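Local coordinates for protein PAN2-PAN3 deadenylation complex catalytic subunit pan2 (Neurospora crassa, PDB 4CZW) that probably shortens mRNA poly(A) tails as the exonuclease subunit of the PAN deadenylation complex, releasing 5'-AMP with the help of divalent metal ions, at residues T440-D445 with A477-G482; T425-D430 with E487-I492. One frame throughout, in Å; residues are numbered along the deposited sequence.

Interaction 1: T440-D445 with A477-G482; sequences TVIAID and ASVVRG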
ATOM      1  N   THR A 440      24.317   9.000  -9.240  1.00 46.20           N
ATOM      2  CA  THR A 440      24.541   9.631  -7.944  1.00 50.93           C
ATOM      3  C   THR A 440      24.605   8.613  -6.807  1.00 50.25           C
ATOM      4  O   THR A 440      23.705   7.790  -6.643  1.00 50.99           O
ATOM      5  CB  THR A 440      23.438  10.662  -7.630  1.00 48.92           C
ATOM      6  OG1 THR A 440      23.433  11.681  -8.637  1.00 55.06           O
ATOM      7  CG2 THR A 440      23.674  11.301  -6.271  1.00 36.85           C
ATOM      8  N   VAL A 441      25.679   8.678  -6.028  1.00 43.32           N
ATOM      9  CA  VAL A 441      25.828   7.838  -4.847  1.00 41.83           C
ATOM     10  C   VAL A 441      25.619   8.667  -3.583  1.00 43.64           C
ATOM     11  O   VAL A 441      26.209   9.736  -3.432  1.00 41.02           O
ATOM     12  CB  VAL A 441      27.216   7.168  -4.795  1.00 43.93           C
ATOM     13  CG1 VAL A 441      27.371   6.360  -3.515  1.00 35.76           C
ATOM     14  CG2 VAL A 441      27.431   6.289  -6.020  1.00 35.49           C
ATOM     15  N   ILE A 442      24.773   8.177  -2.682  1.00 34.93           N
ATOM     16  CA  ILE A 442      24.507   8.881  -1.434  1.00 33.77           C
ATOM     17  C   ILE A 442      24.730   7.979  -0.222  1.00 39.91           C
ATOM     18  O   ILE A 442      24.366   6.803  -0.232  1.00 43.23           O
ATOM     19  CB  ILE A 442      23.067   9.441  -1.397  1.00 44.84           C
ATOM     20  CG1 ILE A 442      22.047   8.332  -1.661  1.00 41.11           C
ATOM     21  CG2 ILE A 442      22.901  10.556  -2.419  1.00 34.31           C
ATOM     22  CD1 ILE A 442      20.612   8.809  -1.644  1.00 42.55           C
ATOM     23  N   ALA A 443      25.345   8.537   0.817  1.00 36.03           N
ATOM     24  CA  ALA A 443      25.577   7.807   2.058  1.00 37.60           C
ATOM     25  C   ALA A 443      24.475   8.116   3.065  1.00 42.36           C
ATOM     26  O   ALA A 443      24.155   9.280   3.304  1.00 36.38           O
ATOM     27  CB  ALA A 443      26.941   8.150   2.634  1.00 39.54           C
ATOM     28  N   ILE A 444      23.897   7.075   3.655  1.00 39.59           N
ATOM     29  CA  ILE A 444      22.748   7.250   4.537  1.00 38.02           C
ATOM     30  C   ILE A 444      22.853   6.422   5.821  1.00 41.37           C
ATOM     31  O   ILE A 444      23.319   5.281   5.805  1.00 41.17           O
ATOM     32  CB  ILE A 444      21.431   6.895   3.798  1.00 44.36           C
ATOM     33  CG1 ILE A 444      20.215   7.119   4.701  1.00 35.22           C
ATOM     34  CG2 ILE A 444      21.470   5.464   3.271  1.00 34.16           C
ATOM     35  CD1 ILE A 444      18.893   6.817   4.035  1.00 38.07           C
ATOM     36  N   ASP A 445      22.436   7.021   6.933  1.00 42.66           N
ATOM     37  CA  ASP A 445      22.341   6.323   8.210  1.00 39.46           C
ATOM     38  C   ASP A 445      21.229   6.940   9.056  1.00 41.87           C
ATOM     39  O   ASP A 445      20.936   8.129   8.930  1.00 41.10           O
ATOM     40  CB  ASP A 445      23.672   6.372   8.963  1.00 36.69           C
ATOM     41  CG  ASP A 445      23.647   5.560  10.243  1.00 46.08           C
ATOM     42  OD1 ASP A 445      23.078   4.448  10.231  1.00 49.66           O
ATOM     43  OD2 ASP A 445      24.185   6.037  11.263  1.00 47.73           O
ATOM     44  N   ALA A 477      17.223  10.975  10.329  1.00 47.57           N
ATOM     45  CA  ALA A 477      17.676  10.417   9.061  1.00 39.59           C
ATOM     46  C   ALA A 477      18.705  11.330   8.406  1.00 45.53           C
ATOM     47  O   ALA A 477      18.402  12.468   8.048  1.00 44.28           O
ATOM     48  CB  ALA A 477      16.497  10.189   8.130  1.00 37.52           C
ATOM     49  N   SER A 478      19.926  10.824   8.252  1.00 45.23           N
ATOM     50  CA  SER A 478      21.005  11.607   7.663  1.00 38.04           C
ATOM     51  C   SER A 478      21.440  11.042   6.317  1.00 43.21           C
ATOM     52  O   SER A 478      21.828   9.879   6.220  1.00 51.42           O
ATOM     53  CB  SER A 478      22.203  11.665   8.613  1.00 34.49           C
ATOM     54  OG  SER A 478      21.836  12.211   9.866  1.00 40.96           O
ATOM     55  N   VAL A 479      21.371  11.870   5.279  1.00 42.97           N
ATOM     56  CA  VAL A 479      21.850  11.473   3.961  1.00 42.49           C
ATOM     57  C   VAL A 479      22.989  12.394   3.532  1.00 48.56           C
ATOM     58  O   VAL A 479      22.893  13.616   3.652  1.00 49.89           O
ATOM     59  CB  VAL A 479      20.730  11.501   2.908  1.00 45.98           C
ATOM     60  CG1 VAL A 479      21.165  10.744   1.666  1.00 38.70           C
ATOM     61  CG2 VAL A 479      19.460  10.889   3.473  1.00 44.61           C
ATOM     62  N   VAL A 480      24.064  11.795   3.027  1.00 47.11           N
ATOM     63  CA  VAL A 480      25.308  12.513   2.779  1.00 36.53           C
ATOM     64  C   VAL A 480      25.785  12.362   1.333  1.00 41.24           C
ATOM     65  O   VAL A 480      25.688  11.281   0.750  1.00 51.08           O
ATOM     66  CB  VAL A 480      26.409  12.020   3.754  1.00 48.19           C
ATOM     67  CG1 VAL A 480      27.797  12.388   3.261  1.00 47.33           C
ATOM     68  CG2 VAL A 480      26.164  12.569   5.152  1.00 45.27           C
ATOM     69  N   ARG A 481      26.281  13.457   0.759  1.00 41.00           N
ATOM     70  CA  ARG A 481      26.881  13.437  -0.574  1.00 43.03           C
ATOM     71  C   ARG A 481      28.006  12.411  -0.665  1.00 50.32           C
ATOM     72  O   ARG A 481      28.927  12.412   0.152  1.00 52.68           O
ATOM     73  CB  ARG A 481      27.417  14.822  -0.942  1.00 41.97           C
ATOM     74  CG  ARG A 481      26.354  15.895  -1.083  1.00 48.87           C
ATOM     75  CD  ARG A 481      26.987  17.254  -1.342  1.00 51.31           C
ATOM     76  NE  ARG A 481      25.988  18.285  -1.604  1.00 47.90           N
ATOM     77  CZ  ARG A 481      25.391  19.004  -0.659  1.00 54.95           C
ATOM     78  NH1 ARG A 481      25.689  18.803   0.618  1.00 50.63           N
ATOM     79  NH2 ARG A 481      24.494  19.923  -0.990  1.00 51.16           N
ATOM     80  N   GLY A 482      27.932  11.539  -1.665  1.00 45.22           N
ATOM     81  CA  GLY A 482      28.924  10.493  -1.833  1.00 43.37           C
ATOM     82  C   GLY A 482      29.969  10.816  -2.883  1.00 50.52           C
ATOM     83  O   GLY A 482      30.862  10.008  -3.147  1.00 58.45           O
TER

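Interaction 2: T425-D430 with E487-I492; sequences TYELLD and EGVAFI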
ATOM      1  N   THR A 425      23.129  21.525  10.384  1.00 70.45           N
ATOM      2  CA  THR A 425      24.169  20.511  10.265  1.00 57.29           C
ATOM      3  C   THR A 425      24.150  19.891   8.872  1.00 50.87           C
ATOM      4  O   THR A 425      24.713  18.820   8.650  1.00 49.24           O
ATOM      5  CB  THR A 425      24.004  19.399  11.316  1.00 50.17           C
ATOM      6  OG1 THR A 425      22.695  18.827  11.208  1.00 50.26           O
ATOM      7  CG2 THR A 425      24.192  19.960  12.717  1.00 48.78           C
ATOM      8  N   TYR A 426      23.497  20.574   7.937  1.00 51.36           N
ATOM      9  CA  TYR A 426      23.388  20.085   6.569  1.00 46.23           C
ATOM     10  C   TYR A 426      23.390  21.231   5.566  1.00 46.06           C
ATOM     11  O   TYR A 426      23.071  22.371   5.905  1.00 54.44           O
ATOM     12  CB  TYR A 426      22.118  19.244   6.399  1.00 49.48           C
ATOM     13  CG  TYR A 426      20.833  20.009   6.640  1.00 56.95           C
ATOM     14  CD1 TYR A 426      20.302  20.127   7.918  1.00 54.06           C
ATOM     15  CD2 TYR A 426      20.148  20.607   5.589  1.00 53.18           C
ATOM     16  CE1 TYR A 426      19.129  20.822   8.144  1.00 54.62           C
ATOM     17  CE2 TYR A 426      18.975  21.307   5.806  1.00 54.33           C
ATOM     18  CZ  TYR A 426      18.470  21.410   7.085  1.00 59.48           C
ATOM     19  OH  TYR A 426      17.301  22.103   7.304  1.00 64.11           O
ATOM     20  N   GLU A 427      23.752  20.917   4.327  1.00 39.68           N
ATOM     21  CA  GLU A 427      23.705  21.887   3.240  1.00 43.80           C
ATOM     22  C   GLU A 427      22.884  21.323   2.088  1.00 52.51           C
ATOM     23  O   GLU A 427      23.323  20.407   1.394  1.00 54.87           O
ATOM     24  CB  GLU A 427      25.115  22.248   2.770  1.00 43.28           C
ATOM     25  CG  GLU A 427      25.993  22.850   3.855  1.00 55.23           C
ATOM     26  CD  GLU A 427      27.370  23.232   3.348  1.00 58.71           C
ATOM     27  OE1 GLU A 427      27.565  23.261   2.114  1.00 54.27           O
ATOM     28  OE2 GLU A 427      28.259  23.501   4.184  1.00 64.31           O
ATOM     29  N   LEU A 428      21.688  21.878   1.898  1.00 55.28           N
ATOM     30  CA  LEU A 428      20.736  21.378   0.909  1.00 53.24           C
ATOM     31  C   LEU A 428      21.317  21.297  -0.497  1.00 52.87           C
ATOM     32  O   LEU A 428      22.240  22.035  -0.845  1.00 52.13           O
ATOM     33  CB  LEU A 428      19.485  22.260   0.892  1.00 52.90           C
ATOM     34  CG  LEU A 428      18.602  22.232   2.140  1.00 58.22           C
ATOM     35  CD1 LEU A 428      17.468  23.232   2.008  1.00 54.03           C
ATOM     36  CD2 LEU A 428      18.058  20.831   2.376  1.00 57.32           C
ATOM     37  N   LEU A 429      20.768  20.390  -1.298  1.00 51.63           N
ATOM     38  CA  LEU A 429      21.194  20.225  -2.681  1.00 56.25           C
ATOM     39  C   LEU A 429      20.894  21.472  -3.499  1.00 54.53           C
ATOM     40  O   LEU A 429      19.829  22.073  -3.362  1.00 53.91           O
ATOM     41  CB  LEU A 429      20.509  19.013  -3.315  1.00 55.73           C
ATOM     42  CG  LEU A 429      20.865  17.635  -2.758  1.00 57.84           C
ATOM     43  CD1 LEU A 429      20.003  16.562  -3.405  1.00 56.33           C
ATOM     44  CD2 LEU A 429      22.341  17.337  -2.966  1.00 50.10           C
ATOM     45  N   ASP A 430      21.839  21.862  -4.347  1.00 56.78           N
ATOM     46  CA  ASP A 430      21.616  22.973  -5.259  1.00 57.83           C
ATOM     47  C   ASP A 430      20.678  22.522  -6.372  1.00 63.07           C
ATOM     48  O   ASP A 430      20.899  21.486  -6.999  1.00 61.84           O
ATOM     49  CB  ASP A 430      22.937  23.483  -5.834  1.00 62.20           C
ATOM     50  CG  ASP A 430      22.767  24.748  -6.650  1.00 63.39           C
ATOM     51  OD1 ASP A 430      22.688  25.839  -6.047  1.00 64.73           O
ATOM     52  OD2 ASP A 430      22.715  24.653  -7.895  1.00 69.50           O
ATOM     53  N   GLU A 487      31.894  16.249  -1.144  1.00 54.53           N
ATOM     54  CA  GLU A 487      31.758  14.852  -0.752  1.00 54.44           C
ATOM     55  C   GLU A 487      31.934  14.716   0.756  1.00 51.27           C
ATOM     56  O   GLU A 487      32.946  15.143   1.311  1.00 56.91           O
ATOM     57  CB  GLU A 487      32.777  13.980  -1.488  1.00 53.75           C
ATOM     58  CG  GLU A 487      32.747  12.514  -1.088  1.00 64.97           C
ATOM     59  CD  GLU A 487      33.841  11.707  -1.759  1.00 68.29           C
ATOM     60  OE1 GLU A 487      34.631  12.297  -2.526  1.00 64.40           O
ATOM     61  OE2 GLU A 487      33.912  10.484  -1.517  1.00 56.03           O
ATOM     62  N   GLY A 488      30.941  14.130   1.414  1.00 49.53           N
ATOM     63  CA  GLY A 488      30.972  13.984   2.856  1.00 42.06           C
ATOM     64  C   GLY A 488      30.037  14.954   3.550  1.00 45.96           C
ATOM     65  O   GLY A 488      29.707  14.783   4.722  1.00 43.59           O
ATOM     66  N   VAL A 489      29.605  15.978   2.818  1.00 43.96           N
ATOM     67  CA  VAL A 489      28.702  16.984   3.365  1.00 48.21           C
ATOM     68  C   VAL A 489      27.248  16.530   3.263  1.00 47.31           C
ATOM     69  O   VAL A 489      26.780  16.147   2.191  1.00 49.90           O
ATOM     70  CB  VAL A 489      28.863  18.337   2.646  1.00 50.79           C
ATOM     71  CG1 VAL A 489      27.933  19.378   3.253  1.00 47.32           C
ATOM     72  CG2 VAL A 489      30.308  18.804   2.716  1.00 48.91           C
ATOM     73  N   ALA A 490      26.539  16.578   4.386  1.00 39.05           N
ATOM     74  CA  ALA A 490      25.146  16.150   4.434  1.00 53.38           C
ATOM     75  C   ALA A 490      24.224  17.157   3.756  1.00 52.45           C
ATOM     76  O   ALA A 490      24.405  18.367   3.889  1.00 51.27           O
ATOM     77  CB  ALA A 490      24.714  15.927   5.875  1.00 39.20           C
ATOM     78  N   PHE A 491      23.237  16.650   3.024  1.00 48.91           N
ATOM     79  CA  PHE A 491      22.222  17.505   2.418  1.00 51.28           C
ATOM     80  C   PHE A 491      20.852  17.183   3.006  1.00 48.81           C
ATOM     81  O   PHE A 491      19.873  17.885   2.752  1.00 54.49           O
ATOM     82  CB  PHE A 491      22.213  17.354   0.893  1.00 50.46           C
ATOM     83  CG  PHE A 491      21.894  15.966   0.411  1.00 48.90           C
ATOM     84  CD1 PHE A 491      22.892  15.015   0.279  1.00 49.74           C
ATOM     85  CD2 PHE A 491      20.597  15.621   0.068  1.00 48.48           C
ATOM     86  CE1 PHE A 491      22.598  13.741  -0.174  1.00 47.06           C
ATOM     87  CE2 PHE A 491      20.299  14.351  -0.384  1.00 50.51           C
ATOM     88  CZ  PHE A 491      21.300  13.412  -0.507  1.00 50.58           C
ATOM     89  N   ILE A 492      20.794  16.114   3.793  1.00 47.09           N
ATOM     90  CA  ILE A 492      19.598  15.772   4.552  1.00 39.13           C
ATOM     91  C   ILE A 492      19.976  15.367   5.971  1.00 50.66           C
ATOM     92  O   ILE A 492      20.777  14.455   6.170  1.00 55.37           O
ATOM     93  CB  ILE A 492      18.802  14.620   3.905  1.00 46.30           C
ATOM     94  CG1 ILE A 492      18.233  15.045   2.551  1.00 48.01           C
ATOM     95  CG2 ILE A 492      17.670  14.178   4.819  1.00 39.12           C
ATOM     96  CD1 ILE A 492      17.445  13.955   1.856  1.00 30.03           C
TER
HETATM   97  O   HOH W   1      19.099  18.528   0.114  1.00 42.32           O

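Interaction 1: T440-D445 with A477-G482
V479 holds CG1 anti to its backbone N (chi1 -165°), and I444 CG1 is likewise anti to its own N. Both point to the same face of an antiparallel strand pair in the RNase H-like sheet of the DEDD exonuclease domain. They lie side by side there, with V479 CG2 4.0 Å from I444 CG1. I442 carries CG1 in the crowded position between N and the carbonyl carbon (chi1 54°). It crosses V479 obliquely, and its CB comes 3.8 Å from V479 CG1. L536 and L539 of helix 529-541 cover this apolar face. The other face carries A443, V480, D445 and S478, and helix 604-623 packs on it. A443 and V480 form a hydrogen-bonded pair, with A443 N 2.8 Å from V480 O in the plane of that carbonyl. D445 and S478 form the next such pair, and their two N-H...O bonds lie nearly along the C=O axes. D445 is probably a ligand of a catalytic divalent metal, as in related DEDD nucleases, and its side chain lies close to D554 and D607. The paired backbone probably helps hold the strand that carries this carboxylate. S478 OG bonds to S604 and D493. Beyond V480 the pairing loosens: G482 N reaches V441 O at 3.1 Å in a weak bond, bent to 124° at the hydrogen.

Interaction 2: T425-D430 with E487-I492
A classic beta bulge, in which F491 and I492 both face V479, marks the start of strand 490-496 in the exonuclease domain. The loop segment 425-430 crosses this corner at a steep angle. One direct backbone hydrogen bond ties the two: E427 N to A490 O, 2.7 Å and almost straight at 173°, in the plane of the A490 carbonyl. F491 in turn makes a CA-H...O contact with E427 O, its CA 3.3 Å from that oxygen. Buried Y426 lies against A490, with Y426 CB 3.5 Å from A490 O. A water carries the link onward. It accepts from L429 N and donates to F491 O, and it sits at the edge of the F491 ring. The L429 and F491 side chains run alongside each other. F491 CG takes the crowded position between N and the carbonyl carbon (chi1 61°). L429 CD2 lies over one face of this ring, 4.0 Å from its centroid and offset toward the rim, in a CH-pi contact. L429 CG approaches F491 CD2 to 3.5 Å. The L428 side chain brings CD2 to 3.5 Å from F491 O. On the exposed side, E427 CD rests 3.9 Å from V489 CG1, and the carboxylate pairs with R486. Beneath the loop, A490 packs on V480 of strand 471-481 and on I605 of helix 604-623, while I492 leans on helix 529-541.

In the fold
Strand 471-481 is the shared neighbour: it supplies one side of interaction 1 and pairs with strand 490-496, on which part of interaction 2 lies. Both segments of interaction 1 fall between 425-430 and 487-492 in the sequence. Interaction 1 is core, held by repeated backbone bonds between regular strands and close to the probable metal site. Interaction 2 is only partly buried and joins an irregular loop to the sheet through one direct bond, a water and an aromatic face. R481 joins the two: its guanidinium bonds E427 O and V489 O and forms a salt bridge with E434.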